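Sugar-binding transcriptional regulator, LACI family (Escherichia coli K12, PDB 3DBI) represses transcription of the cryptic asc operon by binding DNA as a LacI-family regulator. Local coordinates at residues Met124-Phe129 with Leu149-Arg154; Ala185-Ser190 with Leu246-Asp251. One frame throughout, in Å; residues are numbered along the deposited sequence.

Contact 1. Residues Met124-Phe129 with Leu149-Arg154; sequences MIYPRF and LNRRLR. With PO4 (phosphate ion), chain D.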
loop_
_atom_site.group_PDB
_atom_site.type_symbol
_atom_site.label_atom_id
_atom_site.label_comp_id
_atom_site.label_asym_id
_atom_site.label_seq_id
_atom_site.Cartn_x
_atom_site.Cartn_y
_atom_site.Cartn_z
HETATM N N MSE A 124 21.187 -1.177 -1.353
HETATM C CA MSE A 124 20.100 -1.229 -2.322
HETATM C C MSE A 124 19.269 0.032 -2.204
HETATM O O MSE A 124 19.034 0.523 -1.096
HETATM C CB MSE A 124 19.221 -2.457 -2.088
HETATM C CG MSE A 124 19.968 -3.661 -1.537
HETATM SE SE MSE A 124 18.792 -5.155 -1.332
HETATM C CE MSE A 124 18.697 -5.608 -3.233
ATOM N N ILE A 125 18.819 0.544 -3.347
ATOM C CA ILE A 125 18.065 1.790 -3.395
ATOM C C ILE A 125 17.069 1.804 -4.567
ATOM O O ILE A 125 17.359 1.292 -5.645
ATOM C CB ILE A 125 19.031 3.030 -3.431
ATOM C CG1 ILE A 125 18.259 4.355 -3.459
ATOM C CG2 ILE A 125 20.035 2.928 -4.598
ATOM C CD1 ILE A 125 19.117 5.598 -3.201
ATOM N N TYR A 126 15.880 2.343 -4.312
ATOM C CA TYR A 126 14.957 2.777 -5.350
ATOM C C TYR A 126 14.905 4.305 -5.247
ATOM O O TYR A 126 14.157 4.853 -4.447
ATOM C CB TYR A 126 13.583 2.117 -5.161
ATOM C CG TYR A 126 12.444 2.634 -6.032
ATOM C CD1 TYR A 126 12.676 3.224 -7.283
ATOM C CD2 TYR A 126 11.121 2.504 -5.607
ATOM C CE1 TYR A 126 11.610 3.698 -8.073
ATOM C CE2 TYR A 126 10.058 2.957 -6.385
ATOM C CZ TYR A 126 10.304 3.553 -7.616
ATOM O OH TYR A 126 9.242 3.997 -8.382
ATOM N N PRO A 127 15.728 4.996 -6.052
ATOM C CA PRO A 127 15.890 6.447 -5.957
ATOM C C PRO A 127 14.757 7.273 -6.569
ATOM O O PRO A 127 14.386 7.074 -7.728
ATOM C CB PRO A 127 17.202 6.695 -6.700
ATOM C CG PRO A 127 17.305 5.583 -7.669
ATOM C CD PRO A 127 16.584 4.406 -7.095
ATOM N N ARG A 128 14.224 8.198 -5.778
ATOM C CA ARG A 128 13.178 9.110 -6.229
ATOM C C ARG A 128 13.799 10.371 -6.864
ATOM O O ARG A 128 13.348 10.828 -7.917
ATOM C CB ARG A 128 12.211 9.418 -5.061
ATOM C CG ARG A 128 11.410 10.744 -5.088
ATOM C CD ARG A 128 10.338 10.871 -6.170
ATOM N NE ARG A 128 9.546 9.657 -6.317
ATOM C CZ ARG A 128 9.467 8.935 -7.432
ATOM N NH1 ARG A 128 10.114 9.306 -8.542
ATOM N NH2 ARG A 128 8.719 7.838 -7.436
ATOM N N PHE A 129 14.846 10.910 -6.239
ATOM C CA PHE A 129 15.456 12.159 -6.707
ATOM C C PHE A 129 16.802 11.948 -7.410
ATOM O O PHE A 129 17.059 12.550 -8.453
ATOM C CB PHE A 129 15.626 13.150 -5.552
ATOM C CG PHE A 129 14.331 13.608 -4.928
ATOM C CD1 PHE A 129 13.607 14.667 -5.483
ATOM C CD2 PHE A 129 13.853 13.003 -3.761
ATOM C CE1 PHE A 129 12.411 15.106 -4.896
ATOM C CE2 PHE A 129 12.654 13.425 -3.169
ATOM C CZ PHE A 129 11.934 14.480 -3.737
ATOM N N LEU A 149 16.945 -0.283 -8.163
ATOM C CA LEU A 149 15.689 -0.852 -8.594
ATOM C C LEU A 149 14.869 0.163 -9.394
ATOM O O LEU A 149 14.823 1.340 -9.035
ATOM C CB LEU A 149 14.905 -1.328 -7.366
ATOM C CG LEU A 149 13.486 -1.858 -7.566
ATOM C CD1 LEU A 149 13.501 -3.197 -8.287
ATOM C CD2 LEU A 149 12.804 -1.968 -6.229
ATOM N N ASN A 150 14.248 -0.305 -10.480
ATOM C CA ASN A 150 13.273 0.466 -11.274
ATOM C C ASN A 150 13.856 1.685 -12.003
ATOM O O ASN A 150 13.163 2.673 -12.262
ATOM C CB ASN A 150 12.036 0.837 -10.435
ATOM C CG ASN A 150 10.824 1.198 -11.287
ATOM O OD1 ASN A 150 10.665 0.716 -12.408
ATOM N ND2 ASN A 150 9.971 2.062 -10.753
ATOM N N ARG A 151 15.141 1.598 -12.336
ATOM C CA ARG A 151 15.868 2.653 -13.035
ATOM C C ARG A 151 16.875 1.959 -13.932
ATOM O O ARG A 151 17.346 0.870 -13.592
ATOM C CB ARG A 151 16.627 3.542 -12.040
ATOM C CG ARG A 151 15.788 4.329 -11.018
ATOM C CD ARG A 151 15.139 5.549 -11.656
ATOM N NE ARG A 151 14.314 6.297 -10.711
ATOM C CZ ARG A 151 12.992 6.190 -10.622
ATOM N NH1 ARG A 151 12.335 5.355 -11.421
ATOM N NH2 ARG A 151 12.328 6.918 -9.732
ATOM N N ARG A 152 17.220 2.564 -15.068
ATOM C CA ARG A 152 18.226 1.963 -15.952
ATOM C C ARG A 152 19.547 2.724 -15.916
ATOM O O ARG A 152 19.607 3.890 -16.313
ATOM C CB ARG A 152 17.721 1.862 -17.400
ATOM C CG ARG A 152 18.623 0.997 -18.288
ATOM C CD ARG A 152 18.331 1.105 -19.777
ATOM N NE ARG A 152 18.480 2.468 -20.255
ATOM C CZ ARG A 152 19.572 3.021 -20.775
ATOM N NH1 ARG A 152 20.699 2.340 -20.952
ATOM N NH2 ARG A 152 19.512 4.294 -21.132
ATOM N N LEU A 153 20.601 2.061 -15.452
ATOM C CA LEU A 153 21.929 2.663 -15.440
ATOM C C LEU A 153 22.601 2.536 -16.812
ATOM O O LEU A 153 22.549 1.470 -17.439
ATOM C CB LEU A 153 22.807 2.025 -14.363
ATOM C CG LEU A 153 22.469 2.261 -12.891
ATOM C CD1 LEU A 153 23.222 1.274 -12.026
ATOM C CD2 LEU A 153 22.766 3.680 -12.461
ATOM N N ARG A 154 23.278 3.564 -17.281
ATOM C CA ARG A 154 23.860 3.484 -18.599
ATOM C C ARG A 154 25.155 2.741 -18.605
ATOM O O ARG A 154 25.389 1.923 -19.450
ATOM C CB ARG A 154 24.034 4.854 -19.214
ATOM C CG ARG A 154 23.021 5.840 -18.773
ATOM C CD ARG A 154 22.160 6.268 -19.908
ATOM N NE ARG A 154 22.821 7.295 -20.680
ATOM C CZ ARG A 154 23.809 8.032 -20.205
ATOM N NH1 ARG A 154 24.380 8.949 -20.962
ATOM N NH2 ARG A 154 24.225 7.848 -18.966
HETATM P P PO4 D . 8.972 6.752 -10.596
HETATM O O1 PO4 D . 9.774 6.436 -9.356
HETATM O O2 PO4 D . 7.821 5.787 -10.719
HETATM O O3 PO4 D . 8.413 8.148 -10.494
HETATM O O4 PO4 D . 9.873 6.626 -11.800
#
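Arg128 and Arg151 reach one phosphate oxygen from the two segments. Arg151 NH2 donates a nearly straight bond to phosphate O1 (2.6 Å, 168°), which lies in the plane of its guanidinium. Arg128 NH2 bonds the same O1 at 2.6 Å, and Arg128 NH1 bonds phosphate O3. The Arg128 chain bends at chi2 and chi3 (68° and 43°), which turns its end back to the ion. The hydroxyl of Tyr126 adds a weak bond to O1. Arg151 NH1 holds phosphate O4 at 2.8 Å and also donates to Asn150 O. The NE and NH2 of Arg151 both bond weakly to Pro127 O. Tyr126 CE1 lies over one face of the Arg151 guanidinium, toward its rim. Asn150 runs alongside Tyr126, and its ND2 donates weakly to Tyr126 OH; its OD1 is held by His165. Behind the site, strands 122-125 and 146-149 are joined by Leu149 N to Ile125 O (3.0 Å). Phosphate O1 and O4 and Pro127 O would probably lose these donors if an alanine replaced Arg151, and Tyr126 CE1 the flat group beneath it. His74, Ser193 and Thr195 complete the phosphate site. The ion probably came from the crystallisation liquor, yet the two guanidinium groups and the tyrosine hydroxyl make a pocket edge suited to a polar, probably anionic, group.

Contact 2. Residues Ala185-Ser190 with Leu246-Asp251; sequences AFLTGS and LVASND
Ser249 OG donates a short hydrogen bond to Leu187 O (2.6 Å), in the carbonyl plane and on a lone pair. It ties the residue just after strand 245-248 to the last residue of its parallel neighbour, 184-187, in the sheet of an alpha/beta domain of the periplasmic binding protein type. With OG anti to its own carbonyl carbon (chi1 -66°), the hydroxyl lies beside the backbone N and meets the other strand. Between the strands, Leu187 N bonds Val247 O at 2.8 Å and Val247 N bonds Ala185 O at 2.9 Å. The strand axes run 13° apart, and Ala185, Phe186 and Leu187 pair with Leu246, Val247 and Ala248. Side chains pack on both faces of the sheet. On one, Leu187 CD1 meets Leu246 CD2 at 3.9 Å, and Leu246 CD1 reaches Ala185 CB. Helices 226-238 and 251-263 cover this face. On the other, Phe186 CD1 touches Val247 CB at 3.9 Å, and CE1 meets CG1 of the same valine. The Phe186 ring also has Val247 O over one face. Helix 194-209 lies on this side, where Tyr203 meets the Phe186 ring. Beyond the strands, a water accepts from Gly189 N and donates to Ser249 OG (2.8 Å), so the serine oxygen accepts this bond while giving its own proton to Leu187 O.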
loop_
_atom_site.group_PDB
_atom_site.type_symbol
_atom_site.label_atom_id
_atom_site.label_comp_id
_atom_site.label_asym_id
_atom_site.label_seq_id
_atom_site.Cartn_x
_atom_site.Cartn_y
_atom_site.Cartn_z
ATOM N N ALA A 185 -7.260 9.316 -25.224
ATOM C CA ALA A 185 -6.802 10.278 -24.232
ATOM C C ALA A 185 -5.722 9.676 -23.316
ATOM O O ALA A 185 -5.656 8.452 -23.153
ATOM C CB ALA A 185 -7.982 10.784 -23.417
ATOM N N PHE A 186 -4.878 10.535 -22.737
ATOM C CA PHE A 186 -3.789 10.095 -21.859
ATOM C C PHE A 186 -3.686 10.979 -20.619
ATOM O O PHE A 186 -3.625 12.210 -20.720
ATOM C CB PHE A 186 -2.455 10.074 -22.603
ATOM C CG PHE A 186 -1.326 9.382 -21.852
ATOM C CD1 PHE A 186 -1.050 8.041 -22.072
ATOM C CD2 PHE A 186 -0.517 10.087 -20.960
ATOM C CE1 PHE A 186 -0.009 7.400 -21.409
ATOM C CE2 PHE A 186 0.523 9.453 -20.285
ATOM C CZ PHE A 186 0.775 8.103 -20.515
ATOM N N LEU A 187 -3.667 10.338 -19.449
ATOM C CA LEU A 187 -3.410 11.029 -18.192
ATOM C C LEU A 187 -2.004 10.691 -17.696
ATOM O O LEU A 187 -1.668 9.519 -17.526
ATOM C CB LEU A 187 -4.470 10.669 -17.143
ATOM C CG LEU A 187 -5.942 10.912 -17.508
ATOM C CD1 LEU A 187 -6.851 10.559 -16.358
ATOM C CD2 LEU A 187 -6.198 12.350 -17.929
ATOM N N THR A 188 -1.180 11.712 -17.482
ATOM C CA THR A 188 0.214 11.478 -17.122
ATOM C C THR A 188 0.340 11.358 -15.623
ATOM O O THR A 188 -0.537 11.809 -14.889
ATOM C CB THR A 188 1.171 12.619 -17.583
ATOM O OG1 THR A 188 0.932 13.790 -16.796
ATOM C CG2 THR A 188 1.001 12.950 -19.067
ATOM N N GLY A 189 1.440 10.767 -15.168
ATOM C CA GLY A 189 1.844 10.895 -13.771
ATOM C C GLY A 189 2.529 12.241 -13.598
ATOM O O GLY A 189 2.329 13.150 -14.405
ATOM N N SER A 190 3.337 12.375 -12.552
ATOM C CA SER A 190 4.085 13.606 -12.294
ATOM C C SER A 190 5.104 13.896 -13.394
ATOM O O SER A 190 5.749 12.975 -13.908
ATOM C CB SER A 190 4.790 13.523 -10.942
ATOM O OG SER A 190 3.845 13.462 -9.892
ATOM N N LEU A 246 -9.269 6.040 -22.846
ATOM C CA LEU A 246 -8.427 6.824 -21.955
ATOM C C LEU A 246 -7.421 5.913 -21.276
ATOM O O LEU A 246 -7.770 4.850 -20.759
ATOM C CB LEU A 246 -9.279 7.571 -20.921
ATOM C CG LEU A 246 -8.568 8.461 -19.889
ATOM C CD1 LEU A 246 -9.343 9.745 -19.673
ATOM C CD2 LEU A 246 -8.340 7.746 -18.546
ATOM N N VAL A 247 -6.167 6.346 -21.282
ATOM C CA VAL A 247 -5.098 5.643 -20.606
ATOM C C VAL A 247 -4.657 6.484 -19.418
ATOM O O VAL A 247 -4.112 7.582 -19.588
ATOM C CB VAL A 247 -3.898 5.436 -21.539
ATOM C CG1 VAL A 247 -2.776 4.675 -20.823
ATOM C CG2 VAL A 247 -4.324 4.705 -22.775
ATOM N N ALA A 248 -4.907 5.986 -18.213
ATOM C CA ALA A 248 -4.361 6.625 -17.021
ATOM C C ALA A 248 -3.044 5.947 -16.689
ATOM O O ALA A 248 -2.901 4.739 -16.894
ATOM C CB ALA A 248 -5.322 6.518 -15.881
ATOM N N SER A 249 -2.081 6.713 -16.185
ATOM C CA SER A 249 -0.728 6.184 -15.983
ATOM C C SER A 249 -0.607 5.320 -14.745
ATOM O O SER A 249 0.406 4.625 -14.581
ATOM C CB SER A 249 0.321 7.297 -15.975
ATOM O OG SER A 249 0.402 7.910 -17.250
ATOM N N ASN A 250 -1.617 5.369 -13.871
ATOM C CA ASN A 250 -1.811 4.307 -12.873
ATOM C C ASN A 250 -3.287 3.982 -12.587
ATOM O O ASN A 250 -4.178 4.691 -13.043
ATOM C CB ASN A 250 -0.977 4.536 -11.592
ATOM C CG ASN A 250 -1.555 5.602 -10.659
ATOM O OD1 ASN A 250 -2.612 6.182 -10.901
ATOM N ND2 ASN A 250 -0.846 5.846 -9.563
ATOM N N ASP A 251 -3.524 2.908 -11.838
ATOM C CA ASP A 251 -4.873 2.471 -11.486
ATOM C C ASP A 251 -5.644 3.474 -10.634
ATOM O O ASP A 251 -6.839 3.680 -10.863
ATOM C CB ASP A 251 -4.829 1.106 -10.787
ATOM C CG ASP A 251 -4.523 -0.031 -11.746
ATOM O OD1 ASP A 251 -4.445 0.226 -12.967
ATOM O OD2 ASP A 251 -4.362 -1.179 -11.285
HETATM O O HOH W 1 2.728 9.499 -17.602
#

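How the contacts relate
Contact 1 closes before contact 2 opens along the chain. Their centres are 22 Å apart, on opposite sides of the chain's centre, and their nearest atoms are about 7 Å apart without touching. They share no sheet. Contact 1 joins strands 122-125 and 146-149 of the all-parallel sheet, while contact 2 joins strands 184-187 and 245-248 of the mixed sheet. In each case the segments run from the C-terminal ends of adjacent parallel strands into loops. This matches the two-lobed core of LacI-family regulators, in which ligands bind between the lobes. The phosphate spans this division: contact 1 holds it, and Ser193 and Thr195, close after segment 185-190, also bond it.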